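Local structure of regulator of polyketide synthase expression (Bifidobacterium adolescentis, 3ONQ) at residues B[237-240]-B[245-248]. The protein is of unknown function but probably binds DNA through a C-terminal helix-turn-helix domain and regulates polyketide synthase expression. Numbering follows the deposited sequence.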
loop_
_atom_site.group_PDB
_atom_site.type_symbol
_atom_site.label_atom_id
_atom_site.label_comp_id
_atom_site.label_asym_id
_atom_site.label_seq_id
_atom_site.Cartn_x
_atom_site.Cartn_y
_atom_site.Cartn_z
ATOM N N THR B 237 -4.484 -0.863 -27.440
ATOM C CA THR B 237 -4.571 0.192 -26.438
ATOM C C THR B 237 -5.941 0.870 -26.410
ATOM O O THR B 237 -6.299 1.516 -25.430
ATOM C CB THR B 237 -3.487 1.287 -26.652
ATOM O OG1 THR B 237 -3.747 1.999 -27.868
ATOM C CG2 THR B 237 -2.110 0.678 -26.724
ATOM N N GLY B 238 -6.700 0.736 -27.490
ATOM C CA GLY B 238 -7.973 1.427 -27.613
ATOM C C GLY B 238 -7.812 2.835 -28.171
ATOM O O GLY B 238 -8.788 3.553 -28.358
ATOM N N TRP B 239 -6.576 3.237 -28.445
ATOM C CA TRP B 239 -6.321 4.591 -28.935
ATOM C C TRP B 239 -5.772 4.562 -30.361
ATOM O O TRP B 239 -4.773 3.897 -30.635
ATOM C CB TRP B 239 -5.377 5.341 -27.988
ATOM C CG TRP B 239 -5.905 5.400 -26.574
ATOM C CD1 TRP B 239 -5.499 4.654 -25.512
ATOM C CD2 TRP B 239 -6.956 6.246 -26.095
ATOM N NE1 TRP B 239 -6.224 4.990 -24.386
ATOM C CE2 TRP B 239 -7.119 5.973 -24.720
ATOM C CE3 TRP B 239 -7.764 7.219 -26.695
ATOM C CZ2 TRP B 239 -8.076 6.629 -23.936
ATOM C CZ3 TRP B 239 -8.709 7.878 -25.907
ATOM C CH2 TRP B 239 -8.855 7.576 -24.549
ATOM N N ASP B 240 -6.463 5.272 -31.248
ATOM C CA ASP B 240 -6.168 5.323 -32.681
ATOM C C ASP B 240 -5.349 6.560 -32.999
ATOM O O ASP B 240 -5.856 7.677 -32.976
ATOM C CB ASP B 240 -7.486 5.375 -33.451
ATOM C CG ASP B 240 -7.295 5.391 -34.968
ATOM O OD1 ASP B 240 -6.152 5.554 -35.439
ATOM O OD2 ASP B 240 -8.307 5.251 -35.690
ATOM N N ARG B 245 -7.945 13.356 -31.320
ATOM C CA ARG B 245 -8.134 13.224 -29.876
ATOM C C ARG B 245 -7.255 12.112 -29.329
ATOM O O ARG B 245 -6.527 12.317 -28.365
ATOM C CB ARG B 245 -9.598 12.971 -29.521
ATOM C CG ARG B 245 -9.807 12.518 -28.085
ATOM C CD ARG B 245 -9.332 13.568 -27.076
ATOM N NE ARG B 245 -9.447 13.086 -25.700
ATOM C CZ ARG B 245 -8.961 13.721 -24.636
ATOM N NH1 ARG B 245 -8.337 14.880 -24.774
ATOM N NH2 ARG B 245 -9.106 13.204 -23.429
ATOM N N ASP B 246 -7.291 10.943 -29.965
ATOM C CA ASP B 246 -6.521 9.798 -29.475
ATOM C C ASP B 246 -5.023 10.067 -29.539
ATOM O O ASP B 246 -4.267 9.628 -28.664
ATOM C CB ASP B 246 -6.839 8.521 -30.275
ATOM C CG ASP B 246 -8.266 8.053 -30.092
ATOM O OD1 ASP B 246 -9.108 8.836 -29.605
ATOM O OD2 ASP B 246 -8.545 6.891 -30.436
ATOM N N ALA B 247 -4.593 10.762 -30.591
ATOM C CA ALA B 247 -3.177 11.074 -30.770
ATOM C C ALA B 247 -2.673 11.936 -29.611
ATOM O O ALA B 247 -1.552 11.772 -29.137
ATOM C CB ALA B 247 -2.936 11.779 -32.129
ATOM N N TYR B 248 -3.508 12.856 -29.156
ATOM C CA TYR B 248 -3.166 13.652 -27.986
ATOM C C TYR B 248 -3.036 12.757 -26.741
ATOM O O TYR B 248 -2.097 12.909 -25.963
ATOM C CB TYR B 248 -4.196 14.757 -27.772
ATOM C CG TYR B 248 -4.032 15.468 -26.455
ATOM C CD1 TYR B 248 -2.957 16.310 -26.226
ATOM C CD2 TYR B 248 -4.951 15.294 -25.437
ATOM C CE1 TYR B 248 -2.804 16.957 -25.014
ATOM C CE2 TYR B 248 -4.813 15.939 -24.236
ATOM C CZ TYR B 248 -3.739 16.760 -24.023
ATOM O OH TYR B 248 -3.611 17.399 -22.809
#
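One side-chain hydrogen bond ties Asp246 to Asp240: Asp240 N donates to Asp246 OD2 over 2.8 Å, and an N-H...O angle of 174° makes it almost straight. OD2 accepts the N-H through its anti lone pair, directed away from OD1. With Asp246 CG beside its own backbone N (chi1 -65°), the carboxylate reaches back from the helix to the loop chain.

Van der Waals contacts accompany this bond on the Trp239 side. Asp246 CG meets the edge of the Trp239 indole in the plane of the ring, 3.5 Å from CE3, and the carboxylate stands nearly upright to the indole, the planes 82° apart. Asp246 OD1 lies along the same edge, 3.6 Å from Trp239 CE3. Asp246 OD2 also approaches the backbone at Trp239 CA, 3.5 Å away. The Trp239 side chain also packs on Val249 and Leu250 of helix 244-261 and on Val185 of helix 175-190.

Both segments belong to the PucR C-terminal helix-turn-helix family region, where the loop joins helix 223-237 to helix 244-261. Gly238, the first residue past helix 223-237, leaves helical angles with a positive phi.

Local polar bonds shape the loop. Thr237 OG1 accepts from Trp239 N at 3.1 Å, an ST turn. Asp240 turns its carboxylate from Asp246, their OD2 atoms 5.5 Å apart, and its OD1 bonds to Thr242 OG1.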